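Local coordinates for probable sulfate-binding lipoprotein SubI (Mycobacterium tuberculosis, PDB 6DDN) that probably binds sulfate in the periplasm and acts as a solute-binding carrier in sulfate transport, at residues A[142-147]-A[155-160]; A[165-170]-A[232-237]; A[103-108]-A[271-276]. One frame throughout, in Å; residues are numbered along the deposited sequence.

Followed from the N terminus, the chain first lays down 103-108, whose partner 271-276 follows after 162 intervening residues, so contact 3 encloses the other two. Inside that long loop, contact 1 closes quickly: strand 138-147 turns back through 155-160 after seven residues. Contact 2 then opens at 165-170 and closes at 232-237 after a largely helical excursion, so contacts 1 and 2 stand in series. These two adjoin, their centres about 8 Å apart, and strands 138-147 and 232-236 pair antiparallel between them. Contact 3 lies across the chain's centre, about 38 Å from contact 1 and 33 Å from contact 2 between centres, although all three reach the same mixed sheet.

Contact 1 of 3, residues A[142-147]-A[155-160]; sequences VTFVVR and RDWDDL. With SO4 (sulfate ion), chain G.
F144 drives the edge of its ring into the face of W157, a T-shaped (edge-to-face) pair with centroids 4.7 Å apart and planes at 84°. CE1 and CZ of F144 do the touching, CE1 standing 3.4 Å from CZ3 of W157. A face of the phenyl ring is taken by L160, whose CD2 makes a CH-pi contact 4.3 Å from the centroid of the F144 ring. With its CG anti to its own carbonyl carbon (chi1 -63°), F144 projects from the strand between these two partners. V142 adds a lighter touch: its CG1 lies 4.2 Å from CH2 at the edge of the indole of W157.

Around this apolar wedge the packing is close; the outer side is polar. There R155 is exposed, and the backbone N of W157 gives a nearly straight bond (170°) to O2 of a sulfate ion, 2.8 Å away, which probably came from the crystallisation liquor. The turn is held by its own carboxylates. D156 OD2 accepts from D159 N in an Asx motif, while D159 OD2 takes N-H groups from R155 (2.7 Å) and D156, arriving from opposite faces of the carboxylate plane. These donors, with R162 at D159 OD1, probably offset the repulsion between the two close OD2 atoms.

W157 NE1 is bonded to Q257 O, and the indole packs on A184, P185 and A188 of helix 177-190. Strand 138-147 itself runs between strands 232-236 and 250-253, V232 touching both F144 and L160.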
loop_
_atom_site.group_PDB
_atom_site.type_symbol
_atom_site.label_atom_id
_atom_site.label_comp_id
_atom_site.label_asym_id
_atom_site.label_seq_id
_atom_site.Cartn_x
_atom_site.Cartn_y
_atom_site.Cartn_z
ATOM N N VAL A 142 1.647 -6.585 -5.067
ATOM C CA VAL A 142 1.263 -7.631 -4.132
ATOM C C VAL A 142 2.266 -8.773 -4.218
ATOM O O VAL A 142 2.662 -9.197 -5.312
ATOM C CB VAL A 142 -0.168 -8.110 -4.429
ATOM C CG1 VAL A 142 -0.551 -9.236 -3.496
ATOM C CG2 VAL A 142 -1.147 -6.953 -4.307
ATOM N N THR A 143 2.692 -9.273 -3.060
ATOM C CA THR A 143 3.679 -10.339 -3.001
ATOM C C THR A 143 3.309 -11.318 -1.896
ATOM O O THR A 143 2.522 -11.008 -0.999
ATOM C CB THR A 143 5.090 -9.784 -2.763
ATOM O OG1 THR A 143 6.049 -10.841 -2.872
ATOM C CG2 THR A 143 5.186 -9.157 -1.382
ATOM N N PHE A 144 3.883 -12.519 -1.982
ATOM C CA PHE A 144 3.732 -13.538 -0.949
ATOM C C PHE A 144 4.894 -13.409 0.025
ATOM O O PHE A 144 6.037 -13.700 -0.334
ATOM C CB PHE A 144 3.727 -14.944 -1.544
ATOM C CG PHE A 144 2.585 -15.223 -2.477
ATOM C CD1 PHE A 144 1.350 -14.633 -2.289
ATOM C CD2 PHE A 144 2.749 -16.105 -3.533
ATOM C CE1 PHE A 144 0.302 -14.906 -3.148
ATOM C CE2 PHE A 144 1.706 -16.382 -4.397
ATOM C CZ PHE A 144 0.480 -15.782 -4.205
ATOM N N VAL A 145 4.618 -12.993 1.252
ATOM C CA VAL A 145 5.623 -13.136 2.297
ATOM C C VAL A 145 5.631 -14.586 2.748
ATOM O O VAL A 145 4.578 -15.197 2.969
ATOM C CB VAL A 145 5.366 -12.177 3.471
ATOM C CG1 VAL A 145 6.455 -12.344 4.519
ATOM C CG2 VAL A 145 5.344 -10.749 2.981
ATOM N N VAL A 146 6.832 -15.144 2.873
ATOM C CA VAL A 146 7.028 -16.575 3.028
ATOM C C VAL A 146 8.112 -16.785 4.075
ATOM O O VAL A 146 8.929 -15.903 4.340
ATOM C CB VAL A 146 7.412 -17.227 1.680
ATOM C CG1 VAL A 146 8.912 -17.142 1.437
ATOM C CG2 VAL A 146 6.924 -18.647 1.613
ATOM N N ARG A 147 8.104 -17.963 4.690
ATOM C CA ARG A 147 9.122 -18.216 5.694
ATOM C C ARG A 147 10.443 -18.583 5.028
ATOM O O ARG A 147 10.486 -19.039 3.883
ATOM C CB ARG A 147 8.657 -19.293 6.670
ATOM C CG ARG A 147 7.686 -18.699 7.663
ATOM C CD ARG A 147 7.013 -19.692 8.587
ATOM N NE ARG A 147 5.766 -19.131 9.108
ATOM C CZ ARG A 147 5.674 -18.029 9.855
ATOM N NH1 ARG A 147 6.757 -17.351 10.212
ATOM N NH2 ARG A 147 4.485 -17.609 10.262
ATOM N N ARG A 155 4.732 -20.553 -4.750
ATOM C CA ARG A 155 5.171 -19.811 -5.928
ATOM C C ARG A 155 4.054 -19.118 -6.696
ATOM O O ARG A 155 4.357 -18.231 -7.505
ATOM C CB ARG A 155 5.919 -20.736 -6.905
ATOM C CG ARG A 155 7.044 -21.558 -6.292
ATOM C CD ARG A 155 8.345 -20.776 -6.194
ATOM N NE ARG A 155 9.298 -21.440 -5.307
ATOM C CZ ARG A 155 10.373 -20.858 -4.784
ATOM N NH1 ARG A 155 10.646 -19.588 -5.057
ATOM N NH2 ARG A 155 11.179 -21.546 -3.987
ATOM N N ASP A 156 2.790 -19.478 -6.489
ATOM C CA ASP A 156 1.721 -18.916 -7.304
ATOM C C ASP A 156 0.412 -18.949 -6.525
ATOM O O ASP A 156 0.331 -19.504 -5.427
ATOM C CB ASP A 156 1.621 -19.647 -8.653
ATOM C CG ASP A 156 1.131 -21.084 -8.531
ATOM O OD1 ASP A 156 1.061 -21.760 -9.578
ATOM O OD2 ASP A 156 0.820 -21.551 -7.417
ATOM N N TRP A 157 -0.621 -18.344 -7.118
ATOM C CA TRP A 157 -1.892 -18.195 -6.417
ATOM C C TRP A 157 -2.551 -19.537 -6.135
ATOM O O TRP A 157 -3.233 -19.689 -5.115
ATOM C CB TRP A 157 -2.831 -17.298 -7.221
ATOM C CG TRP A 157 -2.452 -15.856 -7.136
ATOM C CD1 TRP A 157 -1.939 -15.085 -8.134
ATOM C CD2 TRP A 157 -2.539 -15.013 -5.983
ATOM N NE1 TRP A 157 -1.704 -13.813 -7.679
ATOM C CE2 TRP A 157 -2.065 -13.743 -6.360
ATOM C CE3 TRP A 157 -2.974 -15.209 -4.670
ATOM C CZ2 TRP A 157 -2.013 -12.672 -5.472
ATOM C CZ3 TRP A 157 -2.925 -14.143 -3.788
ATOM C CH2 TRP A 157 -2.446 -12.891 -4.193
ATOM N N ASP A 158 -2.363 -20.520 -7.019
ATOM C CA ASP A 158 -2.901 -21.850 -6.759
ATOM C C ASP A 158 -2.285 -22.469 -5.512
ATOM O O ASP A 158 -2.920 -23.300 -4.852
ATOM C CB ASP A 158 -2.676 -22.758 -7.969
ATOM C CG ASP A 158 -3.705 -22.543 -9.059
ATOM O OD1 ASP A 158 -4.783 -21.988 -8.759
ATOM O OD2 ASP A 158 -3.436 -22.933 -10.217
ATOM N N ASP A 159 -1.055 -22.077 -5.169
ATOM C CA ASP A 159 -0.408 -22.618 -3.980
ATOM C C ASP A 159 -1.123 -22.218 -2.696
ATOM O O ASP A 159 -0.976 -22.908 -1.682
ATOM C CB ASP A 159 1.054 -22.169 -3.919
ATOM C CG ASP A 159 1.945 -22.954 -4.862
ATOM O OD1 ASP A 159 1.688 -24.158 -5.065
ATOM O OD2 ASP A 159 2.905 -22.365 -5.398
ATOM N N LEU A 160 -1.888 -21.126 -2.714
ATOM C CA LEU A 160 -2.613 -20.698 -1.524
ATOM C C LEU A 160 -3.845 -21.548 -1.249
ATOM O O LEU A 160 -4.396 -21.469 -0.146
ATOM C CB LEU A 160 -3.031 -19.230 -1.647
ATOM C CG LEU A 160 -1.955 -18.175 -1.913
ATOM C CD1 LEU A 160 -2.429 -16.810 -1.436
ATOM C CD2 LEU A 160 -0.628 -18.541 -1.266
HETATM S S SO4 G . -0.587 -16.889 -11.034
HETATM O O1 SO4 G . -0.720 -15.478 -10.698
HETATM O O2 SO4 G . -0.201 -17.618 -9.836
HETATM O O3 SO4 G . -1.860 -17.408 -11.524
HETATM O O4 SO4 G . 0.437 -17.037 -12.064
#

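Contact 2 of 3, residues A[165-170]-A[232-237]; sequences IEVITP and VLISYE. With SO4 (sulfate ion), chain C.
I168 and V232 are joined by a 2.8 Å bond from I168 N to V232 O, well away from the one aromatic ring here, that of Y236, which does not touch 165-170. At the edge of the Y236 ring, near its plane, sits O2 of a sulfate ion, to which Y236 OH donates a 2.8 Å bond.

The backbone pairing is that of parallel strands. I168 is clasped by both V232 and I234, its own O accepting from I234 N at 3.0 Å; E166 O takes a weak bond from V232 N. On one face of the sheet, V167 and V232 lie side by side and point the same way, CG2 of V167 being 3.7 Å from CG1 of V232. That methyl of V232 sits between the backbone N and the carbonyl carbon (chi1 47°), where it also meets I165 CG2. The other branch of V167, CG1, rests 3.5 Å from CD1 of I234. I168 and L233 share the opposite face, with I168 CG2 3.8 Å from L233 CD1.

The connection through helices 177-190, 196-210 and 218-227 makes a beta-alpha-beta crossover. At the far end, S175 OG and the backbone N atoms of A60, S177 and G218 also bond the sulfate held by Y236, which also bonds S110 OG. The ion probably came from the crystallisation liquor, yet so many donors round one anion are consistent with the ligand pocket of a sulfate-binding protein. Helix 218-227 covers I168 and L233 through F225, strand 138-147 pairs antiparallel along the other side of strand 232-236, I234 packs on V142, and helix 177-190 backs P170 and Y236.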
loop_
_atom_site.group_PDB
_atom_site.type_symbol
_atom_site.label_atom_id
_atom_site.label_comp_id
_atom_site.label_asym_id
_atom_site.label_seq_id
_atom_site.Cartn_x
_atom_site.Cartn_y
_atom_site.Cartn_z
ATOM N N ILE A 165 -2.693 -24.981 3.997
ATOM C CA ILE A 165 -2.010 -23.697 3.895
ATOM C C ILE A 165 -2.922 -22.617 4.466
ATOM O O ILE A 165 -4.045 -22.422 3.987
ATOM C CB ILE A 165 -1.629 -23.385 2.440
ATOM C CG1 ILE A 165 -0.544 -24.345 1.951
ATOM C CG2 ILE A 165 -1.160 -21.944 2.306
ATOM C CD1 ILE A 165 0.712 -24.319 2.787
ATOM N N GLU A 166 -2.449 -21.924 5.499
ATOM C CA GLU A 166 -3.170 -20.792 6.060
ATOM C C GLU A 166 -2.590 -19.502 5.505
ATOM O O GLU A 166 -1.377 -19.279 5.570
ATOM C CB GLU A 166 -3.107 -20.763 7.588
ATOM C CG GLU A 166 -3.796 -19.526 8.156
ATOM C CD GLU A 166 -3.569 -19.331 9.638
ATOM O OE1 GLU A 166 -2.770 -20.087 10.232
ATOM O OE2 GLU A 166 -4.197 -18.414 10.210
ATOM N N VAL A 167 -3.463 -18.656 4.971
ATOM C CA VAL A 167 -3.079 -17.369 4.413
ATOM C C VAL A 167 -3.340 -16.296 5.457
ATOM O O VAL A 167 -4.417 -16.261 6.069
ATOM C CB VAL A 167 -3.850 -17.075 3.116
ATOM C CG1 VAL A 167 -3.649 -15.630 2.696
ATOM C CG2 VAL A 167 -3.414 -18.031 2.016
ATOM N N ILE A 168 -2.357 -15.428 5.672
ATOM C CA ILE A 168 -2.504 -14.270 6.542
ATOM C C ILE A 168 -2.753 -13.055 5.662
ATOM O O ILE A 168 -1.921 -12.713 4.811
ATOM C CB ILE A 168 -1.266 -14.068 7.429
ATOM C CG1 ILE A 168 -0.960 -15.345 8.211
ATOM C CG2 ILE A 168 -1.479 -12.903 8.379
ATOM C CD1 ILE A 168 -2.120 -15.841 9.045
ATOM N N THR A 169 -3.903 -12.407 5.857
ATOM C CA THR A 169 -4.265 -11.200 5.128
ATOM C C THR A 169 -5.237 -10.405 5.989
ATOM O O THR A 169 -6.093 -11.004 6.658
ATOM C CB THR A 169 -4.890 -11.514 3.761
ATOM O OG1 THR A 169 -5.283 -10.297 3.115
ATOM C CG2 THR A 169 -6.098 -12.425 3.910
ATOM N N PRO A 170 -5.125 -9.074 6.011
ATOM C CA PRO A 170 -5.974 -8.280 6.912
ATOM C C PRO A 170 -7.426 -8.186 6.465
ATOM O O PRO A 170 -7.838 -8.819 5.487
ATOM C CB PRO A 170 -5.297 -6.904 6.904
ATOM C CG PRO A 170 -4.581 -6.849 5.609
ATOM C CD PRO A 170 -4.113 -8.248 5.336
ATOM N N VAL A 232 1.695 -18.293 4.645
ATOM C CA VAL A 232 2.003 -17.274 3.651
ATOM C C VAL A 232 1.217 -16.018 3.998
ATOM O O VAL A 232 0.017 -16.087 4.285
ATOM C CB VAL A 232 1.678 -17.748 2.220
ATOM C CG1 VAL A 232 0.296 -18.379 2.169
ATOM C CG2 VAL A 232 1.790 -16.595 1.230
ATOM N N LEU A 233 1.897 -14.877 3.994
ATOM C CA LEU A 233 1.286 -13.587 4.278
ATOM C C LEU A 233 1.265 -12.766 2.997
ATOM O O LEU A 233 2.322 -12.448 2.440
ATOM C CB LEU A 233 2.054 -12.851 5.378
ATOM C CG LEU A 233 1.941 -11.325 5.396
ATOM C CD1 LEU A 233 0.596 -10.894 5.956
ATOM C CD2 LEU A 233 3.083 -10.704 6.185
ATOM N N ILE A 234 0.067 -12.439 2.522
ATOM C CA ILE A 234 -0.073 -11.536 1.386
ATOM C C ILE A 234 0.162 -10.115 1.875
ATOM O O ILE A 234 -0.474 -9.664 2.834
ATOM C CB ILE A 234 -1.456 -11.682 0.735
ATOM C CG1 ILE A 234 -1.915 -13.139 0.763
ATOM C CG2 ILE A 234 -1.418 -11.185 -0.693
ATOM C CD1 ILE A 234 -3.198 -13.382 -0.008
ATOM N N SER A 235 1.083 -9.406 1.227
ATOM C CA SER A 235 1.543 -8.129 1.753
ATOM C C SER A 235 2.120 -7.295 0.620
ATOM O O SER A 235 2.264 -7.761 -0.513
ATOM C CB SER A 235 2.582 -8.338 2.858
ATOM O OG SER A 235 2.971 -7.105 3.436
ATOM N N TYR A 236 2.442 -6.044 0.943
ATOM C CA TYR A 236 3.167 -5.197 0.010
ATOM C C TYR A 236 4.584 -5.723 -0.183
ATOM O O TYR A 236 5.177 -6.321 0.717
ATOM C CB TYR A 236 3.248 -3.750 0.510
ATOM C CG TYR A 236 1.961 -3.120 0.996
ATOM C CD1 TYR A 236 1.459 -3.399 2.260
ATOM C CD2 TYR A 236 1.275 -2.206 0.208
ATOM C CE1 TYR A 236 0.295 -2.809 2.711
ATOM C CE2 TYR A 236 0.110 -1.611 0.651
ATOM C CZ TYR A 236 -0.375 -1.917 1.904
ATOM O OH TYR A 236 -1.534 -1.325 2.350
ATOM N N GLU A 237 5.130 -5.482 -1.374
ATOM C CA GLU A 237 6.540 -5.777 -1.601
ATOM C C GLU A 237 7.432 -4.909 -0.723
ATOM O O GLU A 237 8.497 -5.358 -0.283
ATOM C CB GLU A 237 6.878 -5.579 -3.079
ATOM C CG GLU A 237 8.263 -6.038 -3.486
ATOM C CD GLU A 237 8.691 -5.444 -4.815
ATOM O OE1 GLU A 237 8.357 -4.268 -5.077
ATOM O OE2 GLU A 237 9.359 -6.152 -5.597
HETATM S S SO4 C . -2.994 -0.921 5.544
HETATM O O1 SO4 C . -3.016 0.325 6.305
HETATM O O2 SO4 C . -1.623 -1.207 5.130
HETATM O O3 SO4 C . -3.487 -2.017 6.372
HETATM O O4 SO4 C . -3.846 -0.783 4.368
#

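Contact 3 of 3, residues A[103-108]-A[271-276]; sequences PADLVN and STHLGA. With SO4 (sulfate ion), chain F; ACT (acetate ion), chain I.
D105 and S271 join the loop leading into strand 106-108 to the ST turn just ahead of helix 274-284, in a chain consistent with the type 2 periplasmic-binding-protein fold, where strand 106-108 pairs with strands 53-58 and 257-267.

Hydrogen bonding carries the contact. S271 OG donates to OD1 of D105, though the modelled separation is very short and its exact length doubtful. The same hydroxyl accepts from H273 N at 3.0 Å, closing the ST turn, so it links the carboxylate to the backbone at the helix start. With OG anti to its own backbone N (chi1 153°), S271 presents the hydroxyl to D105. The two carboxylate oxygens of D105 divide their work: OD1 serves S271, while OD2 accepts from T55 N, which ties the side chain to the neighbouring strand 53-58.

Van der Waals contact is slighter. OD1 of D105 lies near the plane of the H273 imidazole, at its edge, 3.6 Å from CD2. S271 CB comes to 3.9 Å from A104 O. H273 also packs on T52 and I54, and L106 packs on A277 and F280 of helix 274-284.

Bound anions, probably from the crystallisation liquor, line the outer side. A sulfate takes a 2.6 Å bond at its O1 from H273 ND1, near the plane of the ring, and its O3 lies close to A276 N in the first helical turn; the helix start would tend to attract such an anion. The H273 ring stands between D105 and the sulfate, CD2 toward D105 OD1 and ND1 toward the ion. An acetate oxygen is gripped twice by T272: OG1 reaches it at 3.1 Å, and the backbone N points at that O over 3.2 Å in an almost straight line, 174°.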
loop_
_atom_site.group_PDB
_atom_site.type_symbol
_atom_site.label_atom_id
_atom_site.label_comp_id
_atom_site.label_asym_id
_atom_site.label_seq_id
_atom_site.Cartn_x
_atom_site.Cartn_y
_atom_site.Cartn_z
ATOM N N PRO A 103 -6.580 15.464 13.762
ATOM C CA PRO A 103 -5.703 16.478 13.168
ATOM C C PRO A 103 -4.796 15.859 12.117
ATOM O O PRO A 103 -4.177 14.816 12.337
ATOM C CB PRO A 103 -4.908 17.005 14.367
ATOM C CG PRO A 103 -4.949 15.891 15.362
ATOM C CD PRO A 103 -6.295 15.252 15.191
ATOM N N ALA A 104 -4.735 16.509 10.959
ATOM C CA ALA A 104 -3.908 16.036 9.862
ATOM C C ALA A 104 -3.600 17.207 8.946
ATOM O O ALA A 104 -4.472 18.036 8.676
ATOM C CB ALA A 104 -4.598 14.915 9.076
ATOM N N ASP A 105 -2.352 17.274 8.488
ATOM C CA ASP A 105 -1.968 18.211 7.447
ATOM C C ASP A 105 -1.708 17.531 6.112
ATOM O O ASP A 105 -1.808 18.187 5.071
ATOM C CB ASP A 105 -0.721 19.000 7.873
ATOM C CG ASP A 105 -0.937 19.777 9.163
ATOM O OD1 ASP A 105 -1.550 20.864 9.117
ATOM O OD2 ASP A 105 -0.494 19.297 10.228
ATOM N N LEU A 106 -1.394 16.237 6.121
ATOM C CA LEU A 106 -1.240 15.449 4.910
ATOM C C LEU A 106 -1.779 14.050 5.155
ATOM O O LEU A 106 -1.671 13.510 6.260
ATOM C CB LEU A 106 0.222 15.349 4.463
ATOM C CG LEU A 106 0.855 16.590 3.845
ATOM C CD1 LEU A 106 1.968 17.104 4.739
ATOM C CD2 LEU A 106 1.377 16.267 2.457
ATOM N N VAL A 107 -2.355 13.466 4.110
ATOM C CA VAL A 107 -2.840 12.095 4.147
ATOM C C VAL A 107 -2.044 11.280 3.143
ATOM O O VAL A 107 -1.715 11.767 2.057
ATOM C CB VAL A 107 -4.350 12.008 3.850
ATOM C CG1 VAL A 107 -5.131 12.324 5.103
ATOM C CG2 VAL A 107 -4.730 12.953 2.720
ATOM N N ASN A 108 -1.718 10.046 3.522
ATOM C CA ASN A 108 -1.048 9.094 2.638
ATOM C C ASN A 108 -1.634 7.726 2.965
ATOM O O ASN A 108 -1.256 7.106 3.961
ATOM C CB ASN A 108 0.463 9.117 2.825
ATOM C CG ASN A 108 1.158 7.995 2.081
ATOM O OD1 ASN A 108 1.964 7.259 2.650
ATOM N ND2 ASN A 108 0.846 7.857 0.799
ATOM N N SER A 271 -6.154 22.151 6.802
ATOM C CA SER A 271 -4.940 22.359 7.574
ATOM C C SER A 271 -4.530 23.824 7.561
ATOM O O SER A 271 -4.647 24.510 6.542
ATOM C CB SER A 271 -3.798 21.502 7.031
ATOM O OG SER A 271 -2.545 22.100 7.320
ATOM N N THR A 272 -4.036 24.292 8.706
ATOM C CA THR A 272 -3.550 25.652 8.869
ATOM C C THR A 272 -2.084 25.802 8.475
ATOM O O THR A 272 -1.435 26.765 8.899
ATOM C CB THR A 272 -3.748 26.107 10.315
ATOM O OG1 THR A 272 -2.840 25.393 11.165
ATOM C CG2 THR A 272 -5.172 25.831 10.769
ATOM N N HIS A 273 -1.551 24.874 7.680
ATOM C CA HIS A 273 -0.133 24.857 7.333
ATOM C C HIS A 273 0.062 24.475 5.877
ATOM O O HIS A 273 1.023 23.784 5.526
ATOM C CB HIS A 273 0.647 23.889 8.222
ATOM C CG HIS A 273 0.641 24.255 9.670
ATOM N ND1 HIS A 273 1.078 25.478 10.130
ATOM C CD2 HIS A 273 0.259 23.555 10.765
ATOM C CE1 HIS A 273 0.963 25.518 11.445
ATOM N NE2 HIS A 273 0.469 24.363 11.856
ATOM N N LEU A 274 -0.839 24.923 5.001
ATOM C CA LEU A 274 -0.782 24.481 3.612
ATOM C C LEU A 274 0.486 24.942 2.911
ATOM O O LEU A 274 0.841 24.377 1.874
ATOM C CB LEU A 274 -2.019 24.957 2.849
ATOM C CG LEU A 274 -3.338 24.315 3.288
ATOM C CD1 LEU A 274 -4.276 24.135 2.106
ATOM C CD2 LEU A 274 -3.098 22.978 3.973
ATOM N N GLY A 275 1.179 25.940 3.451
ATOM C CA GLY A 275 2.487 26.289 2.938
ATOM C C GLY A 275 3.462 25.141 3.106
ATOM O O GLY A 275 4.018 24.639 2.124
ATOM N N ALA A 276 3.664 24.705 4.353
ATOM C CA ALA A 276 4.573 23.594 4.613
ATOM C C ALA A 276 4.010 22.281 4.085
ATOM O O ALA A 276 4.753 21.459 3.535
ATOM C CB ALA A 276 4.862 23.488 6.110
HETATM S S SO4 F . 2.900 27.346 7.015
HETATM O O1 SO4 F . 2.256 26.788 8.201
HETATM O O2 SO4 F . 4.150 27.988 7.408
HETATM O O3 SO4 F . 3.181 26.274 6.065
HETATM O O4 SO4 F . 2.017 28.325 6.387
HETATM C C ACT I . -4.421 21.637 11.972
HETATM O O ACT I . -3.710 22.441 11.308
HETATM O OXT ACT I . -4.905 20.527 11.611
HETATM C CH3 ACT I . -4.754 22.053 13.445
#